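Local coordinates for protein Bd3459 (Bdellovibrio bacteriovorus, PDB 5CEC) that is a predatory endopeptidase of the penicillin-binding-protein type, probably cutting prey peptidoglycan, and is bound by the ankyrin-repeat immunity protein Bd3460, at residues A[94-97]-A[103-106]; A[122-127]-A[233-238]; A[139-144]-A[176-181]. The protein carries 1 engineered substitution. All coordinates share one frame; numbering follows the deposited sequence. Where two conformers were deposited one is given.

Contact 1 of 3, residues A[94-97]-A[103-106]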
loop_
_atom_site.group_PDB
_atom_site.type_symbol
_atom_site.label_atom_id
_atom_site.label_comp_id
_atom_site.label_asym_id
_atom_site.label_seq_id
_atom_site.Cartn_x
_atom_site.Cartn_y
_atom_site.Cartn_z
ATOM N N LEU A 94 -19.622 13.346 -20.271
ATOM C CA LEU A 94 -20.334 12.488 -21.196
ATOM C C LEU A 94 -21.221 13.409 -22.028
ATOM O O LEU A 94 -22.051 14.145 -21.499
ATOM C CB LEU A 94 -21.177 11.486 -20.436
ATOM C CG LEU A 94 -20.497 10.165 -20.059
ATOM C CD1 LEU A 94 -19.418 10.381 -19.043
ATOM C CD2 LEU A 94 -21.564 9.210 -19.550
ATOM N N HIS A 95 -21.081 13.317 -23.326
ATOM C CA HIS A 95 -21.891 14.068 -24.270
ATOM C C HIS A 95 -22.956 13.123 -24.784
ATOM O O HIS A 95 -22.624 12.168 -25.464
ATOM C CB HIS A 95 -20.997 14.591 -25.385
ATOM C CG HIS A 95 -19.924 15.503 -24.893
ATOM N ND1 HIS A 95 -20.114 16.862 -24.825
ATOM C CD2 HIS A 95 -18.678 15.270 -24.406
ATOM C CE1 HIS A 95 -19.020 17.437 -24.360
ATOM N NE2 HIS A 95 -18.133 16.494 -24.092
ATOM N N VAL A 96 -24.203 13.360 -24.377
ATOM C CA VAL A 96 -25.292 12.388 -24.520
ATOM C C VAL A 96 -26.311 12.887 -25.524
ATOM O O VAL A 96 -26.880 13.977 -25.321
ATOM C CB VAL A 96 -25.990 12.128 -23.167
ATOM C CG1 VAL A 96 -27.076 11.080 -23.318
ATOM C CG2 VAL A 96 -24.964 11.711 -22.108
ATOM N N THR A 97 -26.590 12.093 -26.556
ATOM C CA THR A 97 -27.562 12.478 -27.587
ATOM C C THR A 97 -28.595 11.367 -27.787
ATOM O O THR A 97 -28.201 10.212 -28.009
ATOM C CB THR A 97 -26.850 12.696 -28.943
ATOM O OG1 THR A 97 -25.761 13.612 -28.774
ATOM C CG2 THR A 97 -27.829 13.269 -29.976
ATOM N N SER A 103 -32.551 4.781 -27.828
ATOM C CA SER A 103 -31.214 4.631 -27.281
ATOM C C SER A 103 -30.535 6.002 -27.238
ATOM O O SER A 103 -31.176 7.058 -27.467
ATOM C CB SER A 103 -30.403 3.641 -28.121
ATOM O OG SER A 103 -31.097 2.405 -28.267
ATOM N N TYR A 104 -29.249 5.978 -26.888
ATOM C CA TYR A 104 -28.441 7.189 -26.813
ATOM C C TYR A 104 -27.095 6.942 -27.433
ATOM O O TYR A 104 -26.579 5.821 -27.378
ATOM C CB TYR A 104 -28.238 7.611 -25.373
ATOM C CG TYR A 104 -29.512 8.028 -24.706
ATOM C CD1 TYR A 104 -30.346 7.094 -24.090
ATOM C CD2 TYR A 104 -29.905 9.364 -24.692
ATOM C CE1 TYR A 104 -31.526 7.477 -23.476
ATOM C CE2 TYR A 104 -31.088 9.738 -24.086
ATOM C CZ TYR A 104 -31.891 8.794 -23.483
ATOM O OH TYR A 104 -33.072 9.181 -22.879
ATOM N N ASP A 105 -26.545 7.987 -28.042
ATOM C CA ASP A 105 -25.124 8.039 -28.376
ATOM C C ASP A 105 -24.410 8.777 -27.269
ATOM O O ASP A 105 -24.916 9.797 -26.767
ATOM C CB ASP A 105 -24.871 8.770 -29.698
ATOM C CG ASP A 105 -25.308 7.975 -30.913
ATOM O OD1 ASP A 105 -25.444 6.729 -30.845
ATOM O OD2 ASP A 105 -25.506 8.631 -31.961
ATOM N N ILE A 106 -23.233 8.282 -26.883
ATOM C CA ILE A 106 -22.474 8.896 -25.808
ATOM C C ILE A 106 -21.029 9.020 -26.210
ATOM O O ILE A 106 -20.406 8.033 -26.579
ATOM C CB ILE A 106 -22.574 8.137 -24.489
ATOM C CG1 ILE A 106 -24.039 8.075 -24.039
ATOM C CG2 ILE A 106 -21.720 8.814 -23.412
ATOM C CD1 ILE A 106 -24.256 7.381 -22.716
#
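Thr-97 O takes the backbone N-H of Asp-105 N at 2.8 Å, and the CA of Tyr-104 approaches the same oxygen at 3.3 Å in a much weaker CA-H...O contact. The return bond runs from Thr-97 N to Asp-105 O, also 2.8 Å long and nearly straight, with 167° at the hydrogen. Together the two bonds make Thr-97 and Asp-105 an antiparallel hydrogen-bonded pair. One step along, Val-96 and Ile-106 form the non-hydrogen-bonded pair, where the CA of Ile-106 instead leans on His-95 O (3.3 Å). This is the arm of a beta hairpin, strands 91-98 and 104-109, in the middle of a mixed sheet that probably belongs, as in other S13 enzymes, to the region inserted between the SxxK and SxN motifs. Strand 135-141 continues the sheet beyond 104-109, and strand 231-236 continues it beyond 91-98. Val-96, Ile-106, Leu-94 and Tyr-104 line one face. Val-96 has CG1 anti to its backbone N (chi1 -178°), which sends this methyl obliquely against Tyr-104 CD2 at 3.6 Å, while CG2 lies near Ile-106 CG1. The CG2 methyl of Ile-106 is the branch that meets Leu-94, touching its CG at 3.8 Å and its CD2 almost as closely. Helix 118-130 packs over this apolar patch, with Leu-128 against both Leu-94 and Ile-106. The other face, bearing His-95, Thr-97 and Asp-105, is more polar. There Thr-97 CB and Asp-105 CB stand side by side, 4.5 Å apart. His-95 NE2 is hydrogen-bonded to Glu-109 OE1, and the His-95 side chain lies about 3 Å, nearest atoms, from a sulfate ion, probably from the crystallisation liquor.

Contact 2 of 3, residues A[122-127]-A[233-238]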
loop_
_atom_site.group_PDB
_atom_site.type_symbol
_atom_site.label_atom_id
_atom_site.label_comp_id
_atom_site.label_asym_id
_atom_site.label_seq_id
_atom_site.Cartn_x
_atom_site.Cartn_y
_atom_site.Cartn_z
ATOM N N TYR A 122 -18.768 0.767 -12.531
ATOM C CA TYR A 122 -20.010 0.337 -11.899
ATOM C C TYR A 122 -20.862 1.513 -11.461
ATOM O O TYR A 122 -22.073 1.512 -11.645
ATOM C CB TYR A 122 -19.733 -0.547 -10.679
ATOM C CG TYR A 122 -19.179 -1.946 -10.929
ATOM C CD1 TYR A 122 -19.077 -2.501 -12.213
ATOM C CD2 TYR A 122 -18.752 -2.705 -9.858
ATOM C CE1 TYR A 122 -18.573 -3.777 -12.410
ATOM C CE2 TYR A 122 -18.249 -3.974 -10.039
ATOM C CZ TYR A 122 -18.167 -4.510 -11.301
ATOM O OH TYR A 122 -17.669 -5.771 -11.435
ATOM N N PHE A 123 -20.229 2.515 -10.876
ATOM C CA PHE A 123 -20.955 3.729 -10.482
ATOM C C PHE A 123 -21.523 4.447 -11.692
ATOM O O PHE A 123 -22.684 4.869 -11.679
ATOM C CB PHE A 123 -20.064 4.650 -9.667
ATOM C CG PHE A 123 -20.769 5.884 -9.171
ATOM C CD1 PHE A 123 -21.759 5.812 -8.181
ATOM C CD2 PHE A 123 -20.498 7.110 -9.726
ATOM C CE1 PHE A 123 -22.430 6.947 -7.756
ATOM C CE2 PHE A 123 -21.171 8.250 -9.296
ATOM C CZ PHE A 123 -22.140 8.164 -8.321
ATOM N N LEU A 124 -20.731 4.571 -12.744
ATOM C CA LEU A 124 -21.232 5.218 -13.948
ATOM C C LEU A 124 -22.444 4.473 -14.524
ATOM O O LEU A 124 -23.417 5.104 -14.951
ATOM C CB LEU A 124 -20.139 5.369 -15.005
ATOM C CG LEU A 124 -20.559 5.905 -16.378
ATOM C CD1 LEU A 124 -21.316 7.217 -16.227
ATOM C CD2 LEU A 124 -19.381 6.047 -17.300
ATOM N N ILE A 125 -22.358 3.146 -14.559
ATOM C CA ILE A 125 -23.468 2.353 -15.084
ATOM C C ILE A 125 -24.712 2.508 -14.224
ATOM O O ILE A 125 -25.830 2.667 -14.765
ATOM C CB ILE A 125 -23.062 0.890 -15.310
ATOM C CG1 ILE A 125 -22.022 0.809 -16.422
ATOM C CG2 ILE A 125 -24.266 0.028 -15.666
ATOM C CD1 ILE A 125 -21.223 -0.459 -16.442
ATOM N N SER A 126 -24.534 2.447 -12.911
ATOM C CA SER A 126 -25.638 2.745 -11.985
ATOM C C SER A 126 -26.268 4.128 -12.293
ATOM O O SER A 126 -27.494 4.274 -12.363
ATOM C CB SER A 126 -25.134 2.715 -10.542
ATOM O OG SER A 126 -26.117 3.185 -9.656
ATOM N N GLU A 127 -25.422 5.120 -12.510
ATOM C CA GLU A 127 -25.903 6.463 -12.828
ATOM C C GLU A 127 -26.612 6.534 -14.164
ATOM O O GLU A 127 -27.638 7.205 -14.263
ATOM C CB GLU A 127 -24.740 7.457 -12.813
ATOM C CG GLU A 127 -24.324 7.819 -11.392
ATOM C CD GLU A 127 -25.440 8.546 -10.682
ATOM O OE1 GLU A 127 -25.619 9.733 -10.983
ATOM O OE2 GLU A 127 -26.227 7.918 -9.924
ATOM N N MET A 233 -23.092 15.968 -19.593
ATOM C CA MET A 233 -23.228 15.506 -18.241
ATOM C C MET A 233 -21.806 15.357 -17.683
ATOM O O MET A 233 -20.862 15.051 -18.435
ATOM C CB MET A 233 -23.992 14.174 -18.234
ATOM C CG MET A 233 -25.357 14.234 -18.921
ATOM S SD MET A 233 -26.497 15.340 -18.094
ATOM C CE MET A 233 -26.830 14.377 -16.617
ATOM N N VAL A 234 -21.641 15.598 -16.387
ATOM C CA VAL A 234 -20.336 15.463 -15.747
ATOM C C VAL A 234 -20.402 14.400 -14.665
ATOM O O VAL A 234 -21.360 14.331 -13.879
ATOM C CB VAL A 234 -19.757 16.802 -15.212
ATOM C CG1 VAL A 234 -20.556 17.351 -14.039
ATOM C CG2 VAL A 234 -18.297 16.631 -14.818
ATOM N N LEU A 235 -19.372 13.559 -14.660
ATOM C CA LEU A 235 -19.157 12.542 -13.642
ATOM C C LEU A 235 -17.856 12.911 -12.940
ATOM O O LEU A 235 -16.760 12.620 -13.428
ATOM C CB LEU A 235 -19.022 11.158 -14.290
ATOM C CG LEU A 235 -18.873 9.985 -13.309
ATOM C CD1 LEU A 235 -20.239 9.553 -12.794
ATOM C CD2 LEU A 235 -18.129 8.828 -13.974
ATOM N N MET A 236 -17.954 13.548 -11.788
ATOM C CA MET A 236 -16.761 13.976 -11.073
ATOM C C MET A 236 -16.199 12.842 -10.237
ATOM O O MET A 236 -16.934 12.109 -9.581
ATOM C CB MET A 236 -17.045 15.148 -10.169
ATOM C CG MET A 236 -17.549 16.359 -10.904
ATOM S SD MET A 236 -17.304 17.874 -9.981
ATOM C CE MET A 236 -18.504 17.636 -8.679
ATOM N N SER A 237 -14.879 12.693 -10.257
ATOM C CA SER A 237 -14.228 11.802 -9.311
ATOM C C SER A 237 -14.425 12.277 -7.890
ATOM O O SER A 237 -14.790 13.440 -7.647
ATOM C CB SER A 237 -12.728 11.694 -9.580
ATOM O OG SER A 237 -12.046 12.878 -9.207
ATOM N N ALA A 238 -14.137 11.401 -6.938
ATOM C CA ALA A 238 -13.831 11.789 -5.559
ATOM C C ALA A 238 -12.713 12.843 -5.594
ATOM O O ALA A 238 -11.914 12.899 -6.550
ATOM C CB ALA A 238 -13.412 10.554 -4.732
#
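Leu-235 divides its two methyls between neighbouring residues of helix 118-130: CD1 goes to the Phe-123 ring and CD2 to Leu-124. The ring side is the tighter. Leu-235 CD1 approaches Phe-123 CE2 at 3.8 Å and Phe-123 CD2 at 3.9 Å, coming in obliquely to the ring. Leu-235 CD2 lies 4.1 Å from Leu-124 CB. With CG anti to the backbone N in both Leu-235 and Phe-123 (chi1 -177° in each), the two side chains extend from their backbones and run alongside each other, pointing opposite ways. The arrangement is a helix laid on a beta sheet; within these segments Leu-235 is the one strand residue that touches the helix. Other groups close round the ring: Glu-127, one turn on, sets its CG 3.7 Å above one face of the Phe-123 ring, displaced toward the rim, and Phe-429 stacks on Phe-123. The Glu-127 carboxylate is held through OE1 by a salt bridge to Arg-130 and a bond from Leu-435 N. Leu-124 meanwhile reaches Leu-94 on the adjoining strand and Phe-182 of helix 167-182. On the far side of the strand the packing is looser. Val-234, deposited in two conformers, and Met-236 are both partly exposed and make no contact with the helix segment. The hydroxyl of Ser-237 donates through OG to Ala-238 O at 2.7 Å, approaching 30° out of the carbonyl plane.

Contact 3 of 3, residues A[139-144]-A[176-181]; sequences LTFDEN and ATLTSS
Phe-141 carries its ring between the backbone N and the carbonyl carbon (chi1 65°), and Leu-178 turns its CG away from its own carbonyl carbon (chi1 -77°); these two rotations bring ring and methyl together between strand 135-141 and helix 167-182. The motif is a helix packed on one face of a mixed sheet, here with no hydrogen bond across the contact. Leu-178 does the work for the helix. Leu-178 CD1 meets Phe-141 CD1 at 3.5 Å and Phe-141 CE1 at 3.8 Å, arriving obliquely to the ring as the two side chains pass in opposing senses. The second methyl, Leu-178 CD2, lies 4.1 Å from Leu-139 CD2, and these two leucine side chains lie nearly perpendicular. All three residues are buried. Leu-178 also touches Ile-216 of strand 212-218, so the helix lies over strands 135-141 and 212-218, while Leu-139 and Phe-141 both pack on Ile-108 of strand 104-109. Thr-140 faces away from the helix and hydrogen-bonds through OG1 to His-107. From Leu-178 the helix widens into a pi-type turn (178-181). After Phe-141 the strand gives way to an Asx turn: Asn-144 N donates to Asp-142 OD1 at 3.0 Å from above the carboxylate plane, and Gly-110 N hydrogen-bonds to the same oxygen.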
loop_
_atom_site.group_PDB
_atom_site.type_symbol
_atom_site.label_atom_id
_atom_site.label_comp_id
_atom_site.label_asym_id
_atom_site.label_seq_id
_atom_site.Cartn_x
_atom_site.Cartn_y
_atom_site.Cartn_z
ATOM N N LEU A 139 -20.943 4.335 -28.444
ATOM C CA LEU A 139 -20.119 4.827 -27.359
ATOM C C LEU A 139 -18.755 5.176 -27.894
ATOM O O LEU A 139 -18.039 4.309 -28.387
ATOM C CB LEU A 139 -20.009 3.799 -26.240
ATOM C CG LEU A 139 -19.142 4.192 -25.046
ATOM C CD1 LEU A 139 -19.717 5.424 -24.351
ATOM C CD2 LEU A 139 -18.985 3.030 -24.068
ATOM N N THR A 140 -18.371 6.433 -27.801
ATOM C CA THR A 140 -17.036 6.853 -28.226
ATOM C C THR A 140 -16.314 7.495 -27.069
ATOM O O THR A 140 -16.920 7.816 -26.066
ATOM C CB THR A 140 -17.072 7.779 -29.466
ATOM O OG1 THR A 140 -17.680 9.023 -29.137
ATOM C CG2 THR A 140 -17.794 7.113 -30.610
ATOM N N PHE A 141 -14.998 7.624 -27.192
ATOM C CA PHE A 141 -14.159 8.112 -26.105
ATOM C C PHE A 141 -12.889 8.720 -26.676
ATOM O O PHE A 141 -12.439 8.319 -27.757
ATOM C CB PHE A 141 -13.816 6.992 -25.118
ATOM C CG PHE A 141 -12.970 5.898 -25.727
ATOM C CD1 PHE A 141 -13.548 4.856 -26.437
ATOM C CD2 PHE A 141 -11.590 5.952 -25.654
ATOM C CE1 PHE A 141 -12.771 3.900 -27.043
ATOM C CE2 PHE A 141 -10.827 5.004 -26.273
ATOM C CZ PHE A 141 -11.411 3.983 -26.959
ATOM N N ASP A 142 -12.323 9.685 -25.952
ATOM C CA ASP A 142 -11.099 10.360 -26.404
ATOM C C ASP A 142 -9.866 9.851 -25.643
ATOM O O ASP A 142 -9.909 8.903 -24.852
ATOM C CB ASP A 142 -11.248 11.898 -26.359
ATOM C CG ASP A 142 -11.264 12.480 -24.970
ATOM O OD1 ASP A 142 -10.916 11.798 -23.976
ATOM O OD2 ASP A 142 -11.636 13.680 -24.881
ATOM N N GLU A 143 -8.739 10.470 -25.960
ATOM C CA GLU A 143 -7.443 10.033 -25.483
ATOM C C GLU A 143 -7.167 10.378 -24.030
ATOM O O GLU A 143 -6.174 9.944 -23.471
ATOM C CB GLU A 143 -6.311 10.550 -26.386
ATOM C CG GLU A 143 -6.084 12.054 -26.348
ATOM C CD GLU A 143 -6.895 12.860 -27.343
ATOM O OE1 GLU A 143 -8.065 12.526 -27.668
ATOM O OE2 GLU A 143 -6.363 13.895 -27.767
ATOM N N ASN A 144 -8.094 11.085 -23.386
ATOM C CA ASN A 144 -7.960 11.356 -21.978
ATOM C C ASN A 144 -8.824 10.464 -21.121
ATOM O O ASN A 144 -8.811 10.610 -19.912
ATOM C CB ASN A 144 -8.243 12.827 -21.705
ATOM C CG ASN A 144 -7.213 13.718 -22.335
ATOM O OD1 ASN A 144 -6.018 13.454 -22.220
ATOM N ND2 ASN A 144 -7.666 14.787 -22.969
ATOM N N ALA A 176 -11.081 -2.325 -26.044
ATOM C CA ALA A 176 -11.218 -3.694 -25.632
ATOM C C ALA A 176 -11.778 -3.844 -24.226
ATOM O O ALA A 176 -12.598 -4.713 -23.995
ATOM C CB ALA A 176 -9.905 -4.445 -25.760
ATOM N N THR A 177 -11.333 -3.005 -23.295
ATOM C CA THR A 177 -11.844 -3.052 -21.939
ATOM C C THR A 177 -13.311 -2.593 -21.884
ATOM O O THR A 177 -14.118 -3.176 -21.160
ATOM C CB THR A 177 -10.976 -2.168 -21.016
ATOM O OG1 THR A 177 -9.620 -2.608 -21.102
ATOM C CG2 THR A 177 -11.456 -2.211 -19.565
ATOM N N LEU A 178 -13.654 -1.562 -22.659
ATOM C CA LEU A 178 -15.043 -1.144 -22.761
ATOM C C LEU A 178 -15.912 -2.279 -23.288
ATOM O O LEU A 178 -16.973 -2.532 -22.759
ATOM C CB LEU A 178 -15.188 0.094 -23.629
ATOM C CG LEU A 178 -14.798 1.438 -22.986
ATOM C CD1 LEU A 178 -14.734 2.525 -24.048
ATOM C CD2 LEU A 178 -15.766 1.807 -21.868
ATOM N N THR A 179 -15.418 -3.004 -24.286
ATOM C CA THR A 179 -16.180 -4.056 -24.918
ATOM C C THR A 179 -16.320 -5.261 -23.994
ATOM O O THR A 179 -17.410 -5.820 -23.874
ATOM C CB THR A 179 -15.512 -4.474 -26.225
ATOM O OG1 THR A 179 -15.435 -3.360 -27.125
ATOM C CG2 THR A 179 -16.220 -5.648 -26.932
ATOM N N SER A 180 -15.244 -5.651 -23.315
ATOM C CA SER A 180 -15.256 -6.923 -22.591
ATOM C C SER A 180 -15.631 -6.789 -21.127
ATOM O O SER A 180 -16.010 -7.769 -20.511
ATOM C CB SER A 180 -13.910 -7.619 -22.745
ATOM O OG SER A 180 -13.721 -7.987 -24.101
ATOM N N SER A 181 -15.543 -5.570 -20.578
ATOM C CA SER A 181 -15.813 -5.345 -19.166
ATOM C C SER A 181 -16.901 -4.313 -18.911
ATOM O O SER A 181 -17.857 -4.594 -18.201
ATOM C CB SER A 181 -14.523 -4.929 -18.441
ATOM O OG SER A 181 -13.586 -5.986 -18.474
#

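From the N terminus, contact 1 comes first: it closes the short turn between strands 91-98 and 104-109. The chain then runs into helix 118-130, where contact 2 opens, and that loop stays open until strand 231-236 returns. Within it lies contact 3, joining strand 135-141 to helix 167-182, so contact 3 nests in contact 2 while contact 1 precedes both. All three reach one mixed sheet. Contact 1 touches each of the others: Leu-94 N probably bonds to Met-233 O, and Ile-106 O to Thr-140 N. Contacts 2 and 3 do not touch, their nearest atoms being about 6 Å apart, and pack different helices on the sheet.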